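Local coordinates for phosphonomutase (Burkholderia cenocepacia J2315, PDB 4MG4), which is a phosphonomutase-type protein built on a TIM-barrel fold, at residues V134-R145 with A182-D193. Sequence-based numbering, arbitrary orientation.
Sequences VDEAAARIAAAR and ARARAYAAAGAD
Neighbouring outer helices of a barrel pack here through alanines, Val134, Ile141 and one tyrosine, with Ala138 and Ala142 of 134-145 against Ala190 of 182-193 and Val134 CG2 on Ala186 CB. The small side chains let the axes approach to 8.4 Å at a crossing angle of -28°, and Ala142 CA makes a CA-H...O contact with Ala190 O. Tyr187 is the knob, set among Val134, Ala137, Ala138 and Ile141; CD1 of Ile141 lies over one ring face, 3.8 Å from the Tyr187 ring centroid, a CH-pi contact. Val134 O lies at the ring edge. The phenol oxygen is tethered twice, by Arg183 NH1 at 2.9 Å from Tyr187 OH and by Asp123, while Arg183 also bonds to Arg132 O. At the far end, Arg145 sends CG anti to its backbone N (chi1 169°) and then bends, bringing NH1 to Gly191 O (2.8 Å) and into a salt bridge with Asp193 OD2 (2.7 Å). Both acceptors lie in the guanidinium plane, though the carboxylate is turned 74° from it. Asp149 and Tyr155 O hold the rest of that guanidinium, and Arg19 pairs with Asp193. Gly191 ends its helix in a Schellman motif; helices 134-150 and 174-190 thus lie side by side, consecutive outer helices of an eight-stranded TIM barrel.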
loop_
_atom_site.group_PDB
_atom_site.type_symbol
_atom_site.label_atom_id
_atom_site.label_comp_id
_atom_site.label_asym_id
_atom_site.label_seq_id
_atom_site.Cartn_x
_atom_site.Cartn_y
_atom_site.Cartn_z
ATOM N N VAL A 134 -32.766 -0.429 15.014
ATOM C CA VAL A 134 -32.152 -1.540 15.777
ATOM C C VAL A 134 -32.467 -2.898 15.156
ATOM O O VAL A 134 -31.575 -3.749 14.983
ATOM C CB VAL A 134 -32.526 -1.512 17.271
ATOM C CG1 VAL A 134 -34.014 -1.544 17.508
ATOM C CG2 VAL A 134 -31.855 -2.638 18.016
ATOM N N ASP A 135 -33.726 -3.136 14.806
ATOM C CA ASP A 135 -34.071 -4.454 14.284
ATOM C C ASP A 135 -33.685 -4.657 12.820
ATOM O O ASP A 135 -33.416 -5.794 12.401
ATOM C CB ASP A 135 -35.531 -4.791 14.594
ATOM C CG ASP A 135 -35.761 -4.906 16.111
ATOM O OD1 ASP A 135 -34.978 -5.672 16.720
ATOM O OD2 ASP A 135 -36.626 -4.182 16.693
ATOM N N GLU A 136 -33.591 -3.576 12.051
ATOM C CA GLU A 136 -33.049 -3.668 10.679
ATOM C C GLU A 136 -31.574 -4.033 10.735
ATOM O O GLU A 136 -31.108 -4.911 10.031
ATOM C CB GLU A 136 -33.244 -2.353 9.932
ATOM C CG GLU A 136 -33.147 -2.531 8.426
ATOM C CD GLU A 136 -32.803 -1.274 7.658
ATOM O OE1 GLU A 136 -33.664 -0.361 7.675
ATOM O OE2 GLU A 136 -31.671 -1.236 7.059
ATOM N N ALA A 137 -30.861 -3.393 11.642
ATOM C CA ALA A 137 -29.434 -3.680 11.868
ATOM C C ALA A 137 -29.238 -5.113 12.355
ATOM O O ALA A 137 -28.374 -5.815 11.918
ATOM C CB ALA A 137 -28.819 -2.697 12.853
ATOM N N ALA A 138 -30.073 -5.543 13.281
ATOM C CA ALA A 138 -30.012 -6.906 13.806
ATOM C C ALA A 138 -30.321 -7.943 12.763
ATOM O O ALA A 138 -29.705 -8.981 12.751
ATOM C CB ALA A 138 -30.933 -7.070 15.010
ATOM N N ALA A 139 -31.232 -7.644 11.828
ATOM C CA ALA A 139 -31.540 -8.568 10.777
ATOM C C ALA A 139 -30.347 -8.838 9.836
ATOM O O ALA A 139 -30.194 -9.972 9.333
ATOM C CB ALA A 139 -32.755 -8.078 9.975
ATOM N N ARG A 140 -29.545 -7.796 9.620
ATOM C CA ARG A 140 -28.308 -7.924 8.793
ATOM C C ARG A 140 -27.303 -8.809 9.560
ATOM O O ARG A 140 -26.688 -9.712 8.980
ATOM C CB ARG A 140 -27.798 -6.550 8.430
ATOM C CG ARG A 140 -28.805 -5.725 7.637
ATOM C CD ARG A 140 -28.498 -4.249 7.571
ATOM N NE ARG A 140 -27.361 -3.967 6.738
ATOM C CZ ARG A 140 -27.396 -3.838 5.411
ATOM N NH1 ARG A 140 -28.519 -4.025 4.721
ATOM N NH2 ARG A 140 -26.263 -3.534 4.772
ATOM N N ILE A 141 -27.197 -8.618 10.875
ATOM C CA ILE A 141 -26.312 -9.472 11.699
ATOM C C ILE A 141 -26.780 -10.927 11.648
ATOM O O ILE A 141 -26.027 -11.866 11.508
ATOM C CB ILE A 141 -26.246 -8.968 13.142
ATOM C CG1 ILE A 141 -25.442 -7.659 13.168
ATOM C CG2 ILE A 141 -25.618 -10.002 14.064
ATOM C CD1 ILE A 141 -25.732 -6.828 14.357
ATOM N N ALA A 142 -28.088 -11.117 11.750
ATOM C CA ALA A 142 -28.624 -12.478 11.734
ATOM C C ALA A 142 -28.372 -13.175 10.433
ATOM O O ALA A 142 -28.015 -14.357 10.418
ATOM C CB ALA A 142 -30.109 -12.457 12.067
ATOM N N ALA A 143 -28.518 -12.450 9.329
ATOM C CA ALA A 143 -28.221 -13.039 7.995
ATOM C C ALA A 143 -26.718 -13.427 7.883
ATOM O O ALA A 143 -26.368 -14.478 7.318
ATOM C CB ALA A 143 -28.618 -12.048 6.916
ATOM N N ALA A 144 -25.856 -12.577 8.415
ATOM C CA ALA A 144 -24.422 -12.840 8.468
ATOM C C ALA A 144 -24.124 -14.111 9.300
ATOM O O ALA A 144 -23.301 -14.934 8.930
ATOM C CB ALA A 144 -23.670 -11.608 9.041
ATOM N N ARG A 145 -24.746 -14.265 10.445
ATOM C CA ARG A 145 -24.542 -15.401 11.345
ATOM C C ARG A 145 -24.969 -16.664 10.624
ATOM O O ARG A 145 -24.277 -17.684 10.622
ATOM C CB ARG A 145 -25.367 -15.235 12.618
ATOM C CG ARG A 145 -25.460 -16.442 13.532
ATOM C CD ARG A 145 -24.239 -16.550 14.421
ATOM N NE ARG A 145 -23.002 -16.903 13.754
ATOM C CZ ARG A 145 -21.795 -16.381 14.055
ATOM N NH1 ARG A 145 -21.660 -15.358 14.914
ATOM N NH2 ARG A 145 -20.716 -16.849 13.440
ATOM N N ALA A 182 -28.905 -1.230 24.439
ATOM C CA ALA A 182 -30.103 -1.807 23.813
ATOM C C ALA A 182 -29.746 -2.400 22.443
ATOM O O ALA A 182 -30.210 -3.472 22.080
ATOM C CB ALA A 182 -31.208 -0.784 23.676
ATOM N N ARG A 183 -28.907 -1.676 21.683
ATOM C CA ARG A 183 -28.416 -2.233 20.410
ATOM C C ARG A 183 -27.583 -3.478 20.637
ATOM O O ARG A 183 -27.771 -4.487 19.933
ATOM C CB ARG A 183 -27.681 -1.184 19.600
ATOM C CG ARG A 183 -28.626 -0.237 18.941
ATOM C CD ARG A 183 -27.909 0.871 18.178
ATOM N NE ARG A 183 -28.893 1.823 17.634
ATOM C CZ ARG A 183 -29.507 1.725 16.455
ATOM N NH1 ARG A 183 -29.269 0.756 15.612
ATOM N NH2 ARG A 183 -30.384 2.678 16.099
ATOM N N ALA A 184 -26.698 -3.435 21.631
ATOM C CA ALA A 184 -25.841 -4.580 21.934
ATOM C C ALA A 184 -26.651 -5.831 22.267
ATOM O O ALA A 184 -26.349 -6.932 21.782
ATOM C CB ALA A 184 -24.913 -4.237 23.070
ATOM N N ARG A 185 -27.711 -5.663 23.045
ATOM C CA ARG A 185 -28.572 -6.810 23.356
ATOM C C ARG A 185 -29.268 -7.378 22.115
ATOM O O ARG A 185 -29.358 -8.612 21.948
ATOM C CB ARG A 185 -29.576 -6.454 24.457
ATOM C CG ARG A 185 -28.964 -6.226 25.827
ATOM C CD ARG A 185 -30.011 -6.074 26.921
ATOM N NE ARG A 185 -30.840 -4.904 26.762
ATOM C CZ ARG A 185 -30.561 -3.678 27.197
ATOM N NH1 ARG A 185 -29.475 -3.427 27.908
ATOM N NH2 ARG A 185 -31.425 -2.697 26.967
ATOM N N ALA A 186 -29.764 -6.514 21.261
ATOM C CA ALA A 186 -30.412 -6.961 20.027
ATOM C C ALA A 186 -29.399 -7.656 19.114
ATOM O O ALA A 186 -29.695 -8.673 18.506
ATOM C CB ALA A 186 -31.063 -5.790 19.296
ATOM N N TYR A 187 -28.217 -7.055 19.000
ATOM C CA TYR A 187 -27.189 -7.621 18.137
ATOM C C TYR A 187 -26.651 -8.959 18.646
ATOM O O TYR A 187 -26.459 -9.882 17.851
ATOM C CB TYR A 187 -26.026 -6.617 17.931
ATOM C CG TYR A 187 -26.430 -5.310 17.315
ATOM C CD1 TYR A 187 -27.685 -5.078 16.798
ATOM C CD2 TYR A 187 -25.514 -4.265 17.225
ATOM C CE1 TYR A 187 -28.043 -3.825 16.268
ATOM C CE2 TYR A 187 -25.848 -3.046 16.706
ATOM C CZ TYR A 187 -27.121 -2.805 16.199
ATOM O OH TYR A 187 -27.454 -1.551 15.695
ATOM N N ALA A 188 -26.461 -9.093 19.952
ATOM C CA ALA A 188 -26.124 -10.375 20.539
ATOM C C ALA A 188 -27.191 -11.450 20.273
ATOM O O ALA A 188 -26.878 -12.545 19.891
ATOM C CB ALA A 188 -25.935 -10.218 22.017
ATOM N N ALA A 189 -28.442 -11.079 20.444
ATOM C CA ALA A 189 -29.513 -12.030 20.219
ATOM C C ALA A 189 -29.553 -12.498 18.776
ATOM O O ALA A 189 -29.885 -13.639 18.506
ATOM C CB ALA A 189 -30.843 -11.467 20.665
ATOM N N ALA A 190 -29.212 -11.625 17.840
ATOM C CA ALA A 190 -29.164 -11.919 16.410
ATOM C C ALA A 190 -27.931 -12.729 15.984
ATOM O O ALA A 190 -27.888 -13.221 14.849
ATOM C CB ALA A 190 -29.181 -10.609 15.616
ATOM N N GLY A 191 -26.974 -12.873 16.891
ATOM C CA GLY A 191 -25.800 -13.701 16.663
ATOM C C GLY A 191 -24.453 -13.007 16.588
ATOM O O GLY A 191 -23.466 -13.671 16.258
ATOM N N ALA A 192 -24.359 -11.743 16.958
ATOM C CA ALA A 192 -23.036 -11.108 17.028
ATOM C C ALA A 192 -22.177 -11.742 18.133
ATOM O O ALA A 192 -22.708 -12.198 19.167
ATOM C CB ALA A 192 -23.163 -9.615 17.281
ATOM N N ASP A 193 -20.865 -11.733 17.924
ATOM C CA ASP A 193 -19.913 -12.261 18.872
ATOM C C ASP A 193 -19.202 -11.185 19.684
ATOM O O ASP A 193 -18.726 -11.467 20.790
ATOM C CB ASP A 193 -18.841 -13.091 18.146
ATOM C CG ASP A 193 -19.416 -14.244 17.327
ATOM O OD1 ASP A 193 -19.805 -15.267 17.962
ATOM O OD2 ASP A 193 -19.556 -14.103 16.100
#